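Local coordinates for flavoprotein 390 (Photobacterium phosphoreum, PDB 1FVP) that binds flavin mononucleotide bearing a covalently attached myristate and is a homodimeric relative of bacterial luciferase, with its own catalytic role uncertain, at residues L29-I34 and S212-L217; E101-L106 and H126-H131. All coordinates share one frame; numbering follows the deposited sequence.

Interaction 1 (L29-I34 and S212-L217); sequences LETLRI and SVMIDL
I34 and M214 meet at a slant between two nearly parallel helices, 29-34 and 212-217. The methyl branch of I34 does most of the touching: its CG2 lies 3.9 Å from CE of M214. With CG1 beside the backbone N (chi1 -46°), this branch stands anti to that N and is turned to the second helix. The other arm, through CG1, brings CD1 to 4.0 Å from SD of M214. M214 reaches across with a chain extended at chi2 and bent at its last torsion (chi3 77°), and its methyl end comes to 3.9 Å from O of T31. On the next residue along, I215 contributes CG2, 3.7 Å from CG2 of I34, and its side chain lies roughly perpendicular to that of I34. T31 completes the patch more loosely, its CG2 lying 4.3 Å from SD of M214. The interface is therefore apolar and small, and the local axes stay 10.7 Å apart at a crossing angle of -20°. Helix 23-38 follows strand 6-11, and helix 207-227 follows strand 195-199; these strands are parallel neighbours, so the contact pairs adjacent outer helices of the luciferase-type beta/alpha fold, with the helix nearest the C-terminus beside the first one. Farther out, the hydroxyl of T31 turns to polar partners beyond the two segments, bonding to E202, K210 and the carbonyl of N27. The carbonyl of M214 is held by the hydroxyl of Y42 and the side chain of M214 touches F201, while K211 touches I34. On another flank of the first helix, L29 and L32 pack against Y88 and L72 of the second subunit, and R33 forms a salt bridge with D38.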
loop_
_atom_site.group_PDB
_atom_site.type_symbol
_atom_site.label_atom_id
_atom_site.label_comp_id
_atom_site.label_asym_id
_atom_site.label_seq_id
_atom_site.Cartn_x
_atom_site.Cartn_y
_atom_site.Cartn_z
ATOM N N LEU A 29 -15.626 -3.839 -5.361
ATOM C CA LEU A 29 -15.286 -5.271 -5.130
ATOM C C LEU A 29 -15.287 -6.019 -6.463
ATOM O O LEU A 29 -14.646 -7.067 -6.685
ATOM C CB LEU A 29 -16.244 -5.760 -4.073
ATOM C CG LEU A 29 -15.796 -6.405 -2.786
ATOM C CD1 LEU A 29 -14.950 -5.490 -1.907
ATOM C CD2 LEU A 29 -17.066 -6.744 -1.994
ATOM N N GLU A 30 -16.008 -5.443 -7.411
ATOM C CA GLU A 30 -16.164 -5.954 -8.777
ATOM C C GLU A 30 -14.948 -5.554 -9.613
ATOM O O GLU A 30 -14.496 -6.317 -10.465
ATOM C CB GLU A 30 -17.378 -5.360 -9.484
ATOM C CG GLU A 30 -18.320 -6.332 -10.177
ATOM C CD GLU A 30 -17.703 -7.091 -11.314
ATOM O OE1 GLU A 30 -17.388 -6.507 -12.340
ATOM O OE2 GLU A 30 -17.576 -8.314 -11.089
ATOM N N THR A 31 -14.488 -4.348 -9.311
ATOM C CA THR A 31 -13.328 -3.738 -9.942
ATOM C C THR A 31 -12.123 -4.629 -9.610
ATOM O O THR A 31 -11.173 -4.705 -10.389
ATOM C CB THR A 31 -13.010 -2.270 -9.457
ATOM O OG1 THR A 31 -14.244 -1.539 -9.191
ATOM C CG2 THR A 31 -12.113 -1.490 -10.430
ATOM N N LEU A 32 -12.191 -5.254 -8.442
ATOM C CA LEU A 32 -11.146 -6.140 -7.917
ATOM C C LEU A 32 -11.314 -7.555 -8.478
ATOM O O LEU A 32 -10.311 -8.277 -8.638
ATOM C CB LEU A 32 -11.192 -6.162 -6.391
ATOM C CG LEU A 32 -10.727 -4.977 -5.582
ATOM C CD1 LEU A 32 -11.058 -5.171 -4.104
ATOM C CD2 LEU A 32 -9.231 -4.786 -5.755
ATOM N N ARG A 33 -12.589 -7.888 -8.705
ATOM C CA ARG A 33 -12.889 -9.232 -9.232
ATOM C C ARG A 33 -12.190 -9.419 -10.579
ATOM O O ARG A 33 -11.482 -10.421 -10.785
ATOM C CB ARG A 33 -14.380 -9.533 -9.348
ATOM C CG ARG A 33 -14.643 -10.998 -9.716
ATOM C CD ARG A 33 -16.069 -11.260 -10.070
ATOM N NE ARG A 33 -16.504 -10.439 -11.182
ATOM C CZ ARG A 33 -16.039 -10.571 -12.427
ATOM N NH1 ARG A 33 -15.167 -11.511 -12.777
ATOM N NH2 ARG A 33 -16.467 -9.668 -13.327
ATOM N N ILE A 34 -12.409 -8.445 -11.448
ATOM C CA ILE A 34 -11.827 -8.469 -12.805
ATOM C C ILE A 34 -10.326 -8.701 -12.668
ATOM O O ILE A 34 -9.736 -9.625 -13.241
ATOM C CB ILE A 34 -12.208 -7.154 -13.564
ATOM C CG1 ILE A 34 -13.714 -6.930 -13.325
ATOM C CG2 ILE A 34 -11.808 -7.195 -15.050
ATOM C CD1 ILE A 34 -14.394 -5.755 -14.054
ATOM N N SER A 212 -16.031 -4.303 -19.328
ATOM C CA SER A 212 -15.673 -4.392 -20.752
ATOM C C SER A 212 -14.519 -3.514 -21.160
ATOM O O SER A 212 -13.743 -3.907 -22.058
ATOM C CB SER A 212 -16.895 -4.209 -21.639
ATOM O OG SER A 212 -17.653 -5.419 -21.504
ATOM N N VAL A 213 -14.417 -2.363 -20.524
ATOM C CA VAL A 213 -13.324 -1.427 -20.793
ATOM C C VAL A 213 -12.055 -1.952 -20.095
ATOM O O VAL A 213 -10.982 -1.402 -20.361
ATOM C CB VAL A 213 -13.598 -0.001 -20.298
ATOM C CG1 VAL A 213 -13.335 1.006 -21.413
ATOM C CG2 VAL A 213 -14.935 0.189 -19.639
ATOM N N MET A 214 -12.217 -2.935 -19.221
ATOM C CA MET A 214 -11.069 -3.486 -18.486
ATOM C C MET A 214 -10.471 -4.679 -19.211
ATOM O O MET A 214 -9.288 -4.630 -19.583
ATOM C CB MET A 214 -11.373 -3.776 -17.024
ATOM C CG MET A 214 -11.172 -2.517 -16.202
ATOM S SD MET A 214 -11.569 -2.923 -14.473
ATOM C CE MET A 214 -10.096 -3.823 -13.987
ATOM N N ILE A 215 -11.270 -5.706 -19.424
ATOM C CA ILE A 215 -10.723 -6.880 -20.124
ATOM C C ILE A 215 -10.414 -6.566 -21.575
ATOM O O ILE A 215 -9.739 -7.419 -22.188
ATOM C CB ILE A 215 -11.511 -8.183 -19.835
ATOM C CG1 ILE A 215 -12.272 -8.710 -21.079
ATOM C CG2 ILE A 215 -12.445 -8.085 -18.600
ATOM C CD1 ILE A 215 -11.783 -10.154 -21.465
ATOM N N ASP A 216 -10.828 -5.435 -22.114
ATOM C CA ASP A 216 -10.511 -5.110 -23.510
ATOM C C ASP A 216 -8.982 -4.895 -23.635
ATOM O O ASP A 216 -8.320 -5.581 -24.407
ATOM C CB ASP A 216 -11.108 -3.823 -24.054
ATOM C CG ASP A 216 -12.317 -4.078 -24.933
ATOM O OD1 ASP A 216 -12.920 -5.142 -24.701
ATOM O OD2 ASP A 216 -12.524 -3.176 -25.777
ATOM N N LEU A 217 -8.621 -3.883 -22.891
ATOM C CA LEU A 217 -7.303 -3.303 -22.694
ATOM C C LEU A 217 -6.264 -4.302 -22.182
ATOM O O LEU A 217 -5.055 -4.168 -22.411
ATOM C CB LEU A 217 -7.545 -2.104 -21.756
ATOM C CG LEU A 217 -6.352 -1.692 -20.922
ATOM C CD1 LEU A 217 -5.213 -1.274 -21.841
ATOM C CD2 LEU A 217 -6.781 -0.496 -20.090
#

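Interaction 2 (E101-L106 and H126-H131); sequences EERLKL and HQLMLH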
loop_
_atom_site.group_PDB
_atom_site.type_symbol
_atom_site.label_atom_id
_atom_site.label_comp_id
_atom_site.label_asym_id
_atom_site.label_seq_id
_atom_site.Cartn_x
_atom_site.Cartn_y
_atom_site.Cartn_z
ATOM N N GLU A 101 -0.473 20.384 -16.183
ATOM C CA GLU A 101 0.516 21.455 -16.299
ATOM C C GLU A 101 1.412 21.421 -15.063
ATOM O O GLU A 101 2.564 20.986 -15.135
ATOM C CB GLU A 101 -0.145 22.820 -16.369
ATOM C CG GLU A 101 0.410 23.808 -17.392
ATOM C CD GLU A 101 -0.466 25.016 -17.619
ATOM O OE1 GLU A 101 -0.718 25.795 -16.706
ATOM O OE2 GLU A 101 -0.850 25.050 -18.809
ATOM N N GLU A 102 0.852 21.872 -13.956
ATOM C CA GLU A 102 1.503 21.932 -12.659
ATOM C C GLU A 102 2.114 20.600 -12.257
ATOM O O GLU A 102 3.225 20.561 -11.687
ATOM C CB GLU A 102 0.557 22.347 -11.540
ATOM C CG GLU A 102 1.097 22.248 -10.110
ATOM C CD GLU A 102 0.077 22.670 -9.089
ATOM O OE1 GLU A 102 -1.126 22.597 -9.325
ATOM O OE2 GLU A 102 0.541 23.091 -8.007
ATOM N N ARG A 103 1.466 19.496 -12.534
ATOM C CA ARG A 103 2.063 18.205 -12.142
ATOM C C ARG A 103 3.276 17.956 -13.021
ATOM O O ARG A 103 4.053 17.038 -12.681
ATOM C CB ARG A 103 1.080 17.052 -12.138
ATOM C CG ARG A 103 1.067 16.131 -13.324
ATOM C CD ARG A 103 0.208 14.950 -13.083
ATOM N NE ARG A 103 -1.162 15.301 -12.742
ATOM C CZ ARG A 103 -2.182 14.673 -13.358
ATOM N NH1 ARG A 103 -2.033 13.757 -14.304
ATOM N NH2 ARG A 103 -3.429 14.987 -12.964
ATOM N N LEU A 104 3.432 18.718 -14.085
ATOM C CA LEU A 104 4.588 18.546 -14.994
ATOM C C LEU A 104 5.768 19.352 -14.466
ATOM O O LEU A 104 6.924 18.943 -14.650
ATOM C CB LEU A 104 4.199 18.806 -16.427
ATOM C CG LEU A 104 4.196 17.602 -17.350
ATOM C CD1 LEU A 104 3.520 17.934 -18.684
ATOM C CD2 LEU A 104 5.649 17.225 -17.555
ATOM N N LYS A 105 5.428 20.437 -13.805
ATOM C CA LYS A 105 6.407 21.298 -13.155
ATOM C C LYS A 105 7.123 20.516 -12.043
ATOM O O LYS A 105 8.246 20.912 -11.648
ATOM C CB LYS A 105 5.750 22.498 -12.480
ATOM C CG LYS A 105 4.943 23.362 -13.441
ATOM C CD LYS A 105 4.038 24.326 -12.687
ATOM C CE LYS A 105 4.715 25.641 -12.354
ATOM N NZ LYS A 105 3.710 26.744 -12.450
ATOM N N LEU A 106 6.525 19.450 -11.533
ATOM C CA LEU A 106 7.124 18.653 -10.455
ATOM C C LEU A 106 8.040 17.557 -10.947
ATOM O O LEU A 106 8.996 17.294 -10.169
ATOM C CB LEU A 106 6.055 18.216 -9.455
ATOM C CG LEU A 106 5.220 19.373 -8.922
ATOM C CD1 LEU A 106 3.752 19.020 -8.997
ATOM C CD2 LEU A 106 5.600 19.620 -7.476
ATOM N N HIS A 126 8.271 6.954 -12.868
ATOM C CA HIS A 126 7.203 7.552 -12.035
ATOM C C HIS A 126 5.915 6.772 -12.172
ATOM O O HIS A 126 5.892 5.853 -13.014
ATOM C CB HIS A 126 7.007 9.040 -12.424
ATOM C CG HIS A 126 8.351 9.716 -12.351
ATOM N ND1 HIS A 126 9.182 9.588 -11.260
ATOM C CD2 HIS A 126 9.003 10.500 -13.244
ATOM C CE1 HIS A 126 10.283 10.284 -11.497
ATOM N NE2 HIS A 126 10.207 10.851 -12.683
ATOM N N GLN A 127 4.900 7.084 -11.392
ATOM C CA GLN A 127 3.602 6.374 -11.485
ATOM C C GLN A 127 2.543 7.487 -11.624
ATOM O O GLN A 127 2.514 8.397 -10.779
ATOM C CB GLN A 127 3.226 5.472 -10.339
ATOM C CG GLN A 127 3.899 4.139 -10.246
ATOM C CD GLN A 127 3.171 3.013 -10.906
ATOM O OE1 GLN A 127 3.633 1.888 -10.862
ATOM N NE2 GLN A 127 2.026 3.246 -11.527
ATOM N N LEU A 128 1.769 7.312 -12.674
ATOM C CA LEU A 128 0.710 8.283 -13.029
ATOM C C LEU A 128 -0.660 7.781 -12.599
ATOM O O LEU A 128 -1.002 6.645 -12.975
ATOM C CB LEU A 128 0.927 8.527 -14.523
ATOM C CG LEU A 128 0.285 9.709 -15.208
ATOM C CD1 LEU A 128 0.593 11.017 -14.500
ATOM C CD2 LEU A 128 0.768 9.742 -16.662
ATOM N N MET A 129 -1.350 8.619 -11.833
ATOM C CA MET A 129 -2.670 8.319 -11.304
ATOM C C MET A 129 -3.789 9.126 -12.006
ATOM O O MET A 129 -3.972 10.324 -11.705
ATOM C CB MET A 129 -2.846 8.552 -9.818
ATOM C CG MET A 129 -1.749 8.136 -8.922
ATOM S SD MET A 129 -2.371 8.112 -7.192
ATOM C CE MET A 129 -2.994 9.788 -7.063
ATOM N N LEU A 130 -4.533 8.411 -12.823
ATOM C CA LEU A 130 -5.659 8.869 -13.601
ATOM C C LEU A 130 -6.982 8.150 -13.250
ATOM O O LEU A 130 -7.091 6.957 -12.972
ATOM C CB LEU A 130 -5.367 8.596 -15.079
ATOM C CG LEU A 130 -4.057 8.930 -15.711
ATOM C CD1 LEU A 130 -3.775 8.000 -16.879
ATOM C CD2 LEU A 130 -4.118 10.384 -16.180
ATOM N N HIS A 131 -8.028 8.938 -13.363
ATOM C CA HIS A 131 -9.433 8.657 -13.155
ATOM C C HIS A 131 -10.145 8.350 -14.462
ATOM O O HIS A 131 -10.916 9.231 -14.891
ATOM C CB HIS A 131 -10.184 9.885 -12.531
ATOM C CG HIS A 131 -10.704 9.523 -11.190
ATOM N ND1 HIS A 131 -10.411 10.117 -9.999
ATOM C CD2 HIS A 131 -11.543 8.487 -10.898
ATOM C CE1 HIS A 131 -11.066 9.474 -9.034
ATOM N NE2 HIS A 131 -11.745 8.481 -9.538
#
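R103 spans the gap from helix 101-106 to segment 126-131, where its guanidinium group lies against the leucines L128 and L130. In the turn around it, the carbonyl O of E101 accepts both L104 N at 2.6 Å and K105 N at 3.2 Å. R103 itself points to the strand. Its aliphatic part runs straight through CG and CD before bending at chi3 (57°), which carries the guanidinium alongside the strand instead of into it. NH1 is the atom that arrives first, 3.8 Å from CD1 of L128, and the same methyl sits 4.2 Å from CD of R103; the leucine side chain is set nearly square to that of the arginine. L128 approaches the planar group from an oblique direction, and its CG points opposite the backbone N (chi1 -165°), bringing CD1 up to the arginine. L130, two residues on, stands at the edge of the guanidinium with CD2 4.4 Å from NH1, a looser touch. The contact is thus a charged head against hydrocarbon, buried on both sides, with F94, D98 and F191 also packing on the arginine. Farther along the helix, Y110 meets H126 edge-to-face. On the strand, L128 also packs on F94 and V195, while M129 instead turns to V93, N46 and D48. Strands 92-94 and 126-134 are parallel neighbours joined through helix 100-116, and R103 covers the strands from that helix: this is the packing of a beta-alpha-beta unit, the repeating element of the beta/alpha fold of the bacterial luciferase family.

Interaction 2 is nested in sequence inside the loop closed by interaction 1. Their centres lie 24 Å apart and their nearest atoms about 10 Å apart, so the two do not touch. Strand 195-199 bridges them: it pairs with strand 6-11, which precedes the first helix of interaction 1, and with strand 126-134 of interaction 2. Both contacts lie near bound FMN carrying myristate. The side chain of L130 is about 5 Å from such a ligand and that of T31 about 7 Å, while L217, on the second helix of interaction 1, touches one directly. Only interaction 1 lies beside the other subunit.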